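Local coordinates for SAM-dependent O-methyltransferase (Leptospira interrogans, PDB 2HNK), which transfers a methyl group from S-adenosylmethionine to an oxygen atom of its substrate, as an O-methyltransferase with a modified Rossmann fold, at the interface of chains A and B. Residues are numbered along the deposited sequence; one frame, centred on the assembly and turned at random. Chains: chain A/B, SAM-dependent O-methyltransferase.

Contact 1: the interface of chains A and B. Residues chain A 47, 50-51, 54, 219, 221, 227; chain B 51, 217, 219-220, 227.
A:Val219 and B:Val219 touch through their CG1 methyls at the centre of this patch, near the two-fold axis that relates the two chains. The methyls are 3.5 Å apart from A:Val219 CG1 to B:Val219 CG1, and the side chains cross at about a right angle. In both copies CG1 is anti to the backbone N (chi1 -175° in A:Val219), which turns it toward its twin. The CG2 branch serves the phenylalanine of the other chain. A:Val219 CG2 lies 3.7 Å from B:Phe51 CD1, and B:Val219 CG2 packs likewise on A:Phe51 CE1. At the A:Phe51 ring, B:Leu227 CD1 comes in at the edge, in the ring plane, 3.8 Å from CE1. A:Ile54 CG2 packs on B:Ser217 CB at 3.8 Å. This is the dense, mainly apolar part; no direct polar bond crosses the patch.

The other side is looser and holds water. B:Ser217 OG sits over the start of the A:Phe51 side chain and bonds water 1 at 2.6 Å. The same water bonds A:Glu47 O, a helix carbonyl, at 2.7 Å, so the serine hydroxyl is linked to helix 46-59 through solvent. A:Ile221 CD1 touches B:Pro220 CD at 3.9 Å, their side chains crossing steeply. The patch joins helix 46-59 and strand 214-219 of both chains into a hydrophobic core that probably holds the dimer together.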
ATOM      1  N   GLU A  47     -13.161  -0.370   3.720  1.00 28.65           N
ATOM      2  CA  GLU A  47     -12.104   0.045   2.802  1.00 27.59           C
ATOM      3  C   GLU A  47     -10.708  -0.117   3.410  1.00 26.52           C
ATOM      4  O   GLU A  47      -9.787  -0.591   2.740  1.00 26.01           O
ATOM      5  CB  GLU A  47     -12.299   1.513   2.379  1.00 27.74           C
ATOM      6  CG  GLU A  47     -13.458   1.783   1.415  1.00 28.74           C
ATOM      7  CD  GLU A  47     -14.796   2.021   2.105  1.00 30.99           C
ATOM      8  OE1 GLU A  47     -15.735   2.477   1.424  1.00 32.05           O
ATOM      9  OE2 GLU A  47     -14.926   1.761   3.319  1.00 32.05           O
ATOM     10  N   GLN A  50      -9.854  -3.899   3.701  1.00 23.33           N
ATOM     11  CA  GLN A  50      -9.427  -4.523   2.443  0.50 23.64           C
ATOM     12  C   GLN A  50      -8.018  -4.086   2.047  1.00 23.74           C
ATOM     13  O   GLN A  50      -7.288  -4.820   1.378  1.00 23.61           O
ATOM     14  CB  GLN A  50     -10.414  -4.204   1.312  0.50 23.63           C
ATOM     15  CG  GLN A  50     -11.794  -4.822   1.506  0.50 23.53           C
ATOM     16  CD  GLN A  50     -12.542  -5.064   0.198  0.50 23.47           C
ATOM     17  OE1 GLN A  50     -13.603  -5.688   0.192  0.50 21.91           O
ATOM     18  NE2 GLN A  50     -11.987  -4.577  -0.913  0.50 23.11           N
ATOM     19  N   PHE A  51      -7.654  -2.872   2.459  1.00 23.19           N
ATOM     20  CA  PHE A  51      -6.304  -2.356   2.275  1.00 23.13           C
ATOM     21  C   PHE A  51      -5.308  -3.200   3.094  1.00 23.11           C
ATOM     22  O   PHE A  51      -4.253  -3.587   2.594  1.00 22.61           O
ATOM     23  CB  PHE A  51      -6.259  -0.885   2.702  1.00 22.76           C
ATOM     24  CG  PHE A  51      -4.907  -0.227   2.536  1.00 22.84           C
ATOM     25  CD1 PHE A  51      -4.251  -0.230   1.308  1.00 22.62           C
ATOM     26  CD2 PHE A  51      -4.315   0.429   3.599  1.00 22.43           C
ATOM     27  CE1 PHE A  51      -3.022   0.402   1.149  1.00 21.90           C
ATOM     28  CE2 PHE A  51      -3.085   1.073   3.448  1.00 23.44           C
ATOM     29  CZ  PHE A  51      -2.441   1.062   2.215  1.00 22.17           C
ATOM     30  N   ILE A  54      -5.063  -6.748   1.484  1.00 24.87           N
ATOM     31  CA  ILE A  54      -4.203  -6.791   0.313  1.00 24.68           C
ATOM     32  C   ILE A  54      -2.717  -6.638   0.647  1.00 24.46           C
ATOM     33  O   ILE A  54      -1.883  -7.341   0.072  1.00 24.05           O
ATOM     34  CB  ILE A  54      -4.688  -5.806  -0.800  1.00 25.17           C
ATOM     35  CG1 ILE A  54      -4.432  -6.421  -2.182  1.00 26.28           C
ATOM     36  CG2 ILE A  54      -4.043  -4.419  -0.669  1.00 25.14           C
ATOM     37  CD1 ILE A  54      -5.252  -5.816  -3.297  1.00 26.99           C
ATOM     38  N   VAL A 219       0.040   7.234   4.114  1.00 25.01           N
ATOM     39  CA  VAL A 219      -1.084   7.162   3.190  1.00 25.25           C
ATOM     40  C   VAL A 219      -2.310   7.860   3.800  1.00 25.68           C
ATOM     41  O   VAL A 219      -2.723   7.527   4.908  1.00 25.56           O
ATOM     42  CB  VAL A 219      -1.403   5.669   2.817  1.00 25.01           C
ATOM     43  CG1 VAL A 219      -2.479   5.585   1.760  1.00 24.29           C
ATOM     44  CG2 VAL A 219      -0.143   4.951   2.326  1.00 24.70           C
ATOM     45  N   ILE A 221      -5.377   7.474   3.841  1.00 26.28           N
ATOM     46  CA  ILE A 221      -6.600   6.693   3.923  1.00 26.29           C
ATOM     47  C   ILE A 221      -7.038   6.676   5.390  1.00 25.97           C
ATOM     48  O   ILE A 221      -6.189   6.711   6.294  1.00 26.01           O
ATOM     49  CB  ILE A 221      -6.420   5.254   3.325  1.00 26.85           C
ATOM     50  CG1 ILE A 221      -7.752   4.485   3.294  1.00 27.07           C
ATOM     51  CG2 ILE A 221      -5.324   4.468   4.058  1.00 26.20           C
ATOM     52  CD1 ILE A 221      -7.749   3.263   2.360  1.00 26.80           C
ATOM     53  N   LEU A 227       2.816   3.135   6.324  1.00 21.91           N
ATOM     54  CA  LEU A 227       3.517   1.898   6.001  1.00 22.30           C
ATOM     55  C   LEU A 227       4.990   2.122   6.323  1.00 22.46           C
ATOM     56  O   LEU A 227       5.630   2.984   5.731  1.00 22.34           O
ATOM     57  CB  LEU A 227       3.321   1.513   4.534  1.00 21.90           C
ATOM     58  CG  LEU A 227       1.867   1.431   4.062  1.00 21.95           C
ATOM     59  CD1 LEU A 227       1.787   1.017   2.586  1.00 21.07           C
ATOM     60  CD2 LEU A 227       1.054   0.505   4.969  1.00 19.78           C
TER
ATOM     61  N   PHE B  51       5.010   5.938  -2.029  1.00 22.58           N
ATOM     62  CA  PHE B  51       4.041   4.862  -1.949  1.00 22.34           C
ATOM     63  C   PHE B  51       4.427   3.725  -2.901  1.00 22.25           C
ATOM     64  O   PHE B  51       4.452   2.563  -2.505  1.00 21.65           O
ATOM     65  CB  PHE B  51       2.647   5.427  -2.248  1.00 22.46           C
ATOM     66  CG  PHE B  51       1.519   4.437  -2.086  1.00 22.84           C
ATOM     67  CD1 PHE B  51       1.316   3.767  -0.878  1.00 21.91           C
ATOM     68  CD2 PHE B  51       0.629   4.214  -3.136  1.00 22.24           C
ATOM     69  CE1 PHE B  51       0.269   2.876  -0.728  1.00 20.90           C
ATOM     70  CE2 PHE B  51      -0.423   3.318  -2.992  1.00 22.57           C
ATOM     71  CZ  PHE B  51      -0.602   2.649  -1.782  1.00 22.54           C
ATOM     72  N   SER B 217      -7.828  -3.011  -3.739  1.00 24.94           N
ATOM     73  CA  SER B 217      -7.926  -1.939  -2.765  1.00 24.49           C
ATOM     74  C   SER B 217      -7.753  -0.612  -3.495  1.00 24.47           C
ATOM     75  O   SER B 217      -6.716  -0.371  -4.111  1.00 24.71           O
ATOM     76  CB  SER B 217      -6.883  -2.097  -1.659  1.00 24.29           C
ATOM     77  OG  SER B 217      -6.994  -1.036  -0.725  1.00 23.64           O
ATOM     78  N   VAL B 219      -7.197   3.091  -3.191  1.00 24.94           N
ATOM     79  CA  VAL B 219      -6.611   3.968  -2.191  1.00 24.91           C
ATOM     80  C   VAL B 219      -6.795   5.418  -2.631  1.00 25.06           C
ATOM     81  O   VAL B 219      -6.400   5.774  -3.736  1.00 24.61           O
ATOM     82  CB  VAL B 219      -5.096   3.648  -2.037  1.00 24.98           C
ATOM     83  CG1 VAL B 219      -4.460   4.492  -0.943  1.00 24.00           C
ATOM     84  CG2 VAL B 219      -4.887   2.166  -1.774  1.00 24.97           C
ATOM     85  N   PRO B 220      -7.403   6.264  -1.772  1.00 25.53           N
ATOM     86  CA  PRO B 220      -7.590   7.658  -2.186  1.00 25.63           C
ATOM     87  C   PRO B 220      -6.325   8.511  -2.042  1.00 25.81           C
ATOM     88  O   PRO B 220      -6.343   9.589  -1.440  1.00 25.91           O
ATOM     89  CB  PRO B 220      -8.735   8.144  -1.290  1.00 25.50           C
ATOM     90  CG  PRO B 220      -8.616   7.316  -0.040  1.00 26.10           C
ATOM     91  CD  PRO B 220      -7.981   5.995  -0.438  1.00 25.64           C
ATOM     92  N   LEU B 227      -4.823  -0.921  -5.970  1.00 21.91           N
ATOM     93  CA  LEU B 227      -3.912  -2.031  -5.761  1.00 22.20           C
ATOM     94  C   LEU B 227      -4.679  -3.276  -6.150  1.00 22.51           C
ATOM     95  O   LEU B 227      -5.650  -3.644  -5.486  1.00 22.40           O
ATOM     96  CB  LEU B 227      -3.463  -2.081  -4.298  1.00 22.01           C
ATOM     97  CG  LEU B 227      -2.754  -0.811  -3.796  1.00 21.58           C
ATOM     98  CD1 LEU B 227      -2.331  -0.948  -2.348  1.00 20.97           C
ATOM     99  CD2 LEU B 227      -1.556  -0.452  -4.691  1.00 20.97           C
TER
HETATM  100  O   HOH W   1      -9.504  -0.883   0.080  1.00 18.06           O

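Contact 2: the interface of chains A and B. Residues chain A 8, 13, 45, 220-222; chain B 3-6, 220.
The N-terminal segment of chain B runs between helix 10-18 and the 220-222 loop of chain A, and B:Ile6 N bonds A:Ala222 O at 2.8 Å; A:Ala222 has positive phi (57°).

The side chain of B:Asn5 returns to the same alanine. Its amide oxygen OD1 accepts from A:Ala222 N at 2.8 Å, a nearly straight bond (168° at H) with the donor slightly tilted from the carbonyl plane. A:Ala222 is thus held through both its N-H and its carbonyl. B:Asn5 CG is anti to its carbonyl carbon (chi1 -57°), and the amide turns OD1 toward the loop and ND2 toward A:Glu13.

A:Glu13 receives the backbone of the segment. Its extended chain brings OE1 to B:Lys4 N at 2.8 Å, met on the syn side but well out of the carboxylate plane. OE2 takes B:Asn5 N at 3.3 Å from above the carboxylate plane. The bond from B:Asn5 ND2 to OE2 is weak, and the amide and carboxylate planes stand nearly perpendicular. Water 3 joins OE2 to B:Asn5 O, while water 2 joins A:Ser45 OG to B:Asn5 OD1.

A:Leu8 CD1 fills the apolar side, 3.7 Å from both B:Asn5 CB and B:Pro220 CB. B:Lys4 CG lies 4.0 Å from A:Ser45 CB. The contact clasps the N-terminal segment of one subunit onto the other and probably steadies the dimer.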
ATOM      1  N   LEU A   8     -12.059  14.324  -1.574  1.00 37.63           N
ATOM      2  CA  LEU A   8     -13.109  13.330  -1.517  1.00 37.59           C
ATOM      3  C   LEU A   8     -14.429  13.963  -1.152  1.00 37.52           C
ATOM      4  O   LEU A   8     -14.483  14.920  -0.385  1.00 37.60           O
ATOM      5  CB  LEU A   8     -12.756  12.215  -0.535  1.00 37.45           C
ATOM      6  CG  LEU A   8     -11.617  11.291  -0.970  1.00 37.44           C
ATOM      7  CD1 LEU A   8     -11.331  10.298   0.130  1.00 37.38           C
ATOM      8  CD2 LEU A   8     -11.950  10.569  -2.264  1.00 37.21           C
ATOM      9  N   GLU A  13     -16.788   8.763  -2.179  1.00 32.49           N
ATOM     10  CA  GLU A  13     -16.586   7.667  -1.225  1.00 32.61           C
ATOM     11  C   GLU A  13     -17.568   6.521  -1.444  1.00 32.06           C
ATOM     12  O   GLU A  13     -17.200   5.350  -1.332  1.00 31.96           O
ATOM     13  CB  GLU A  13     -16.640   8.166   0.219  1.00 32.27           C
ATOM     14  CG  GLU A  13     -15.343   8.851   0.648  1.00 33.57           C
ATOM     15  CD  GLU A  13     -15.329   9.308   2.097  1.00 34.33           C
ATOM     16  OE1 GLU A  13     -16.302   9.040   2.841  1.00 36.86           O
ATOM     17  OE2 GLU A  13     -14.323   9.945   2.491  1.00 36.74           O
ATOM     18  N   SER A  45     -12.980   1.406   8.582  1.00 37.86           N
ATOM     19  CA  SER A  45     -13.920   1.248   7.470  1.00 35.63           C
ATOM     20  C   SER A  45     -13.660  -0.094   6.780  1.00 34.02           C
ATOM     21  O   SER A  45     -12.568  -0.652   6.914  1.00 33.45           O
ATOM     22  CB  SER A  45     -13.739   2.393   6.467  1.00 35.73           C
ATOM     23  OG  SER A  45     -12.386   2.498   6.048  1.00 35.23           O
ATOM     24  N   PRO A 220      -2.887   8.844   3.080  1.00 26.32           N
ATOM     25  CA  PRO A 220      -4.087   9.532   3.582  1.00 26.48           C
ATOM     26  C   PRO A 220      -5.390   8.736   3.439  1.00 26.43           C
ATOM     27  O   PRO A 220      -6.394   9.268   2.982  1.00 26.98           O
ATOM     28  CB  PRO A 220      -4.129  10.832   2.764  1.00 26.50           C
ATOM     29  CG  PRO A 220      -3.377  10.543   1.531  1.00 26.85           C
ATOM     30  CD  PRO A 220      -2.430   9.389   1.787  1.00 26.38           C
ATOM     31  N   ILE A 221      -5.377   7.474   3.841  1.00 26.28           N
ATOM     32  CA  ILE A 221      -6.600   6.693   3.923  1.00 26.29           C
ATOM     33  C   ILE A 221      -7.038   6.676   5.390  1.00 25.97           C
ATOM     34  O   ILE A 221      -6.189   6.711   6.294  1.00 26.01           O
ATOM     35  CB  ILE A 221      -6.420   5.254   3.325  1.00 26.85           C
ATOM     36  CG1 ILE A 221      -7.752   4.485   3.294  1.00 27.07           C
ATOM     37  CG2 ILE A 221      -5.324   4.468   4.058  1.00 26.20           C
ATOM     38  CD1 ILE A 221      -7.749   3.263   2.360  1.00 26.80           C
ATOM     39  N   ALA A 222      -8.352   6.660   5.618  1.00 25.04           N
ATOM     40  CA  ALA A 222      -8.918   6.649   6.963  1.00 24.63           C
ATOM     41  C   ALA A 222      -8.417   7.860   7.762  1.00 24.30           C
ATOM     42  O   ALA A 222      -8.579   8.986   7.317  1.00 24.16           O
ATOM     43  CB  ALA A 222      -8.597   5.331   7.665  1.00 24.61           C
TER
ATOM     44  N   ARG B   3     -17.891  10.967   6.595  1.00 42.46           N
ATOM     45  CA  ARG B   3     -16.718  10.667   5.720  1.00 42.35           C
ATOM     46  C   ARG B   3     -15.821   9.569   6.299  1.00 42.15           C
ATOM     47  O   ARG B   3     -15.544   9.544   7.500  1.00 42.46           O
ATOM     48  CB  ARG B   3     -15.925  11.927   5.450  1.00 42.32           C
ATOM     49  N   LYS B   4     -15.382   8.657   5.437  1.00 41.75           N
ATOM     50  CA  LYS B   4     -14.503   7.554   5.836  1.00 41.12           C
ATOM     51  C   LYS B   4     -13.042   7.974   5.928  1.00 40.36           C
ATOM     52  O   LYS B   4     -12.283   7.410   6.702  1.00 40.83           O
ATOM     53  CB  LYS B   4     -14.651   6.365   4.876  1.00 41.10           C
ATOM     54  CG  LYS B   4     -15.896   5.532   5.129  1.00 41.45           C
ATOM     55  CD  LYS B   4     -16.360   4.804   3.875  1.00 41.80           C
ATOM     56  CE  LYS B   4     -17.442   3.790   4.211  1.00 41.29           C
ATOM     57  NZ  LYS B   4     -17.928   3.090   2.998  1.00 41.52           N
ATOM     58  N   ASN B   5     -12.656   8.964   5.132  1.00 39.53           N
ATOM     59  CA  ASN B   5     -11.277   9.413   5.075  1.00 38.48           C
ATOM     60  C   ASN B   5     -11.147  10.835   5.561  1.00 38.22           C
ATOM     61  O   ASN B   5     -12.035  11.661   5.347  1.00 37.99           O
ATOM     62  CB  ASN B   5     -10.729   9.294   3.653  1.00 38.34           C
ATOM     63  CG  ASN B   5     -10.836   7.888   3.109  1.00 37.97           C
ATOM     64  OD1 ASN B   5     -10.017   7.025   3.425  1.00 36.37           O
ATOM     65  ND2 ASN B   5     -11.856   7.646   2.285  1.00 37.40           N
ATOM     66  N   ILE B   6     -10.025  11.100   6.221  1.00 37.65           N
ATOM     67  CA  ILE B   6      -9.678  12.411   6.727  1.00 37.14           C
ATOM     68  C   ILE B   6      -9.776  13.488   5.637  1.00 37.20           C
ATOM     69  O   ILE B   6      -9.374  13.269   4.497  1.00 36.89           O
ATOM     70  CB  ILE B   6      -8.253  12.383   7.358  1.00 37.13           C
ATOM     71  CG1 ILE B   6      -7.940  13.697   8.092  1.00 36.61           C
ATOM     72  CG2 ILE B   6      -7.179  12.017   6.308  1.00 36.33           C
ATOM     73  CD1 ILE B   6      -6.830  13.584   9.104  1.00 34.77           C
ATOM     74  N   PRO B 220      -7.403   6.264  -1.772  1.00 25.53           N
ATOM     75  CA  PRO B 220      -7.590   7.658  -2.186  1.00 25.63           C
ATOM     76  C   PRO B 220      -6.325   8.511  -2.042  1.00 25.81           C
ATOM     77  O   PRO B 220      -6.343   9.589  -1.440  1.00 25.91           O
ATOM     78  CB  PRO B 220      -8.735   8.144  -1.290  1.00 25.50           C
ATOM     79  CG  PRO B 220      -8.616   7.316  -0.040  1.00 26.10           C
ATOM     80  CD  PRO B 220      -7.981   5.995  -0.438  1.00 25.64           C
TER
HETATM   81  O   HOH W   2     -11.381   4.713   4.819  1.00 38.38           O
HETATM   82  O   HOH W   3     -13.206  12.871   2.950  1.00 50.64           O

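Contact 3: the interface of chains A and B. Residues chain A 176, 214-217, 227, 229; chain B 22, 50, 54, 58.
The guanidinium of B:Arg22 has A:Val214 CG2 at its edge, in plane, while A:Val214 O is tilted from that plane. The protein is a SAM-dependent O-methyltransferase with a modified Rossmann fold. B:Arg22 NH2 bonds A:Val214 O at 3.1 Å and NH1 bonds it at 3.2 Å, both bonds bent. NH1 comes in the carbonyl plane; NH2 comes from above it. The arginine chain is extended from CG to NE, which carries the group to the start of strand 214-219. A:Asp215 is near but its charged atoms are not in contact, and its charge may help hold the arginine.

The amide of B:Gln50 bonds the same strand. NE2 donates to A:Val216 O at 2.9 Å, with the acceptor almost in the amide plane and the donor tilted from the carbonyl plane. The glutamine chain bends at chi2 (-61°) to bring NE2 to the strand.

B:Ile54 packs with two branches. CG2 lies 3.6 Å from A:Ser217 CB and also approaches A:Leu227 CD1. CD1 lies 3.7 Å from A:Asp215 CB and the same distance from A:Arg229 CB, so it lies over strands 214-219 and 225-230. One helical turn on, B:Ile58 CD1 meets A:Leu176 CD1 at 3.8 Å, the side chains crossing at about a right angle.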
ATOM      1  N   LEU A 176       7.157  -5.432   7.959  1.00 21.37           N
ATOM      2  CA  LEU A 176       6.313  -4.259   7.797  1.00 20.34           C
ATOM      3  C   LEU A 176       5.563  -3.845   9.057  1.00 19.99           C
ATOM      4  O   LEU A 176       4.933  -4.668   9.724  1.00 19.64           O
ATOM      5  CB  LEU A 176       5.313  -4.501   6.663  1.00 20.73           C
ATOM      6  CG  LEU A 176       4.265  -3.438   6.324  1.00 20.25           C
ATOM      7  CD1 LEU A 176       4.939  -2.132   5.893  1.00 20.36           C
ATOM      8  CD2 LEU A 176       3.327  -3.962   5.236  1.00 19.45           C
ATOM      9  N   VAL A 214      14.536   2.406   8.449  1.00 27.07           N
ATOM     10  CA  VAL A 214      13.226   2.159   7.859  1.00 26.37           C
ATOM     11  C   VAL A 214      12.996   3.050   6.651  1.00 26.51           C
ATOM     12  O   VAL A 214      13.695   4.045   6.477  1.00 26.24           O
ATOM     13  CB  VAL A 214      12.059   2.365   8.882  1.00 26.19           C
ATOM     14  CG1 VAL A 214      12.282   1.543  10.152  1.00 25.63           C
ATOM     15  CG2 VAL A 214      11.830   3.841   9.202  1.00 24.33           C
ATOM     16  N   ASP A 215      12.032   2.661   5.814  1.00 26.45           N
ATOM     17  CA  ASP A 215      11.381   3.565   4.881  1.00 26.79           C
ATOM     18  C   ASP A 215       9.916   3.731   5.311  1.00 26.33           C
ATOM     19  O   ASP A 215       9.338   2.820   5.910  1.00 25.94           O
ATOM     20  CB  ASP A 215      11.439   3.010   3.450  1.00 27.68           C
ATOM     21  CG  ASP A 215      12.862   2.873   2.929  1.00 30.12           C
ATOM     22  OD1 ASP A 215      13.574   3.907   2.899  1.00 33.97           O
ATOM     23  OD2 ASP A 215      13.264   1.739   2.547  1.00 31.29           O
ATOM     24  N   VAL A 216       9.327   4.880   4.981  1.00 25.54           N
ATOM     25  CA  VAL A 216       7.955   5.223   5.351  1.00 24.68           C
ATOM     26  C   VAL A 216       7.149   5.741   4.154  1.00 24.51           C
ATOM     27  O   VAL A 216       7.670   6.459   3.305  1.00 24.30           O
ATOM     28  CB  VAL A 216       7.914   6.286   6.515  1.00 24.89           C
ATOM     29  CG1 VAL A 216       8.744   7.529   6.181  1.00 24.15           C
ATOM     30  CG2 VAL A 216       6.487   6.677   6.862  1.00 23.82           C
ATOM     31  N   SER A 217       5.882   5.345   4.101  1.00 24.05           N
ATOM     32  CA  SER A 217       4.889   5.961   3.238  1.00 23.73           C
ATOM     33  C   SER A 217       3.677   6.263   4.116  1.00 23.77           C
ATOM     34  O   SER A 217       3.123   5.362   4.738  1.00 23.60           O
ATOM     35  CB  SER A 217       4.491   5.026   2.087  1.00 23.63           C
ATOM     36  OG  SER A 217       3.485   5.617   1.267  1.00 21.97           O
ATOM     37  N   LEU A 227       2.816   3.135   6.324  1.00 21.91           N
ATOM     38  CA  LEU A 227       3.517   1.898   6.001  1.00 22.30           C
ATOM     39  C   LEU A 227       4.990   2.122   6.323  1.00 22.46           C
ATOM     40  O   LEU A 227       5.630   2.984   5.731  1.00 22.34           O
ATOM     41  CB  LEU A 227       3.321   1.513   4.534  1.00 21.90           C
ATOM     42  CG  LEU A 227       1.867   1.431   4.062  1.00 21.95           C
ATOM     43  CD1 LEU A 227       1.787   1.017   2.586  1.00 21.07           C
ATOM     44  CD2 LEU A 227       1.054   0.505   4.969  1.00 19.78           C
ATOM     45  N   ARG A 229       8.560   0.140   6.686  1.00 24.10           N
ATOM     46  CA  ARG A 229       9.227  -1.111   6.353  1.00 25.70           C
ATOM     47  C   ARG A 229      10.641  -1.124   6.906  1.00 26.16           C
ATOM     48  O   ARG A 229      11.438  -0.228   6.621  1.00 26.18           O
ATOM     49  CB  ARG A 229       9.243  -1.357   4.835  1.00 25.43           C
ATOM     50  CG  ARG A 229       9.904  -2.666   4.433  1.00 25.75           C
ATOM     51  CD  ARG A 229      10.112  -2.760   2.923  1.00 26.86           C
ATOM     52  NE  ARG A 229      10.985  -3.876   2.532  1.00 26.73           N
ATOM     53  CZ  ARG A 229      12.308  -3.781   2.402  1.00 27.44           C
ATOM     54  NH1 ARG A 229      12.933  -2.633   2.635  1.00 25.75           N
ATOM     55  NH2 ARG A 229      13.016  -4.840   2.043  1.00 28.52           N
TER
ATOM     56  N   ARG B  22      11.400  11.896   1.707  1.00 33.67           N
ATOM     57  CA  ARG B  22      12.826  12.141   1.735  1.00 34.47           C
ATOM     58  C   ARG B  22      13.371  12.130   0.305  1.00 34.15           C
ATOM     59  O   ARG B  22      13.798  11.102  -0.196  1.00 34.29           O
ATOM     60  CB  ARG B  22      13.565  11.114   2.619  1.00 34.63           C
ATOM     61  CG  ARG B  22      12.744  10.369   3.697  1.00 35.77           C
ATOM     62  CD  ARG B  22      13.603   9.538   4.678  1.00 35.64           C
ATOM     63  NE  ARG B  22      12.864   8.738   5.659  1.00 36.82           N
ATOM     64  CZ  ARG B  22      13.278   7.558   6.132  1.00 38.01           C
ATOM     65  NH1 ARG B  22      14.410   7.032   5.700  1.00 38.49           N
ATOM     66  NH2 ARG B  22      12.566   6.897   7.031  1.00 35.17           N
ATOM     67  N   GLN B  50       6.774   7.744  -3.175  1.00 22.97           N
ATOM     68  CA  GLN B  50       7.173   6.997  -1.980  1.00 23.69           C
ATOM     69  C   GLN B  50       6.293   5.781  -1.719  1.00 23.24           C
ATOM     70  O   GLN B  50       6.771   4.738  -1.238  1.00 22.74           O
ATOM     71  CB  GLN B  50       7.193   7.908  -0.745  1.00 23.99           C
ATOM     72  CG  GLN B  50       8.543   8.497  -0.437  1.00 27.21           C
ATOM     73  CD  GLN B  50       9.579   7.436  -0.154  1.00 31.04           C
ATOM     74  OE1 GLN B  50      10.448   7.181  -0.987  1.00 34.60           O
ATOM     75  NE2 GLN B  50       9.485   6.791   1.010  1.00 33.20           N
ATOM     76  N   ILE B  54       7.695   2.005  -1.489  1.00 24.32           N
ATOM     77  CA  ILE B  54       7.463   1.048  -0.406  1.00 24.32           C
ATOM     78  C   ILE B  54       6.758  -0.226  -0.890  1.00 23.90           C
ATOM     79  O   ILE B  54       7.125  -1.337  -0.499  1.00 23.31           O
ATOM     80  CB  ILE B  54       6.754   1.699   0.832  1.00 24.59           C
ATOM     81  CG1 ILE B  54       7.075   0.927   2.110  1.00 25.74           C
ATOM     82  CG2 ILE B  54       5.240   1.806   0.661  1.00 25.19           C
ATOM     83  CD1 ILE B  54       8.028   1.643   3.019  1.00 27.18           C
ATOM     84  N   ILE B  58       7.933  -4.035  -0.390  1.00 22.81           N
ATOM     85  CA  ILE B  58       7.047  -4.939   0.342  1.00 22.80           C
ATOM     86  C   ILE B  58       6.723  -6.166  -0.514  1.00 22.54           C
ATOM     87  O   ILE B  58       6.778  -7.295  -0.030  1.00 22.56           O
ATOM     88  CB  ILE B  58       5.730  -4.202   0.788  1.00 22.73           C
ATOM     89  CG1 ILE B  58       6.025  -3.161   1.871  1.00 23.50           C
ATOM     90  CG2 ILE B  58       4.668  -5.179   1.266  1.00 22.27           C
ATOM     91  CD1 ILE B  58       4.857  -2.182   2.128  1.00 22.88           C
TER

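The three contacts form one continuous dimer interface. Contact 1 lies between the others, with its C-alpha centre about 10 Å from that of contact 2 and about 14 Å from that of contact 3. Contacts 2 and 3 are about 20 Å apart. A:Ile221 and B:Pro220 belong to contacts 1 and 2, and A:Leu227 to contacts 1 and 3. Helix 46-59 and strands 214-219 and 225-230 serve contacts 1 and 3. A:Ile54 on B:Ser217 in contact 1 is the twin of B:Ile54 on A:Ser217 in contact 3. An apolar centre is flanked by patches that add hydrogen bonds. The symmetry fits a homodimer, though the structure alone does not prove one.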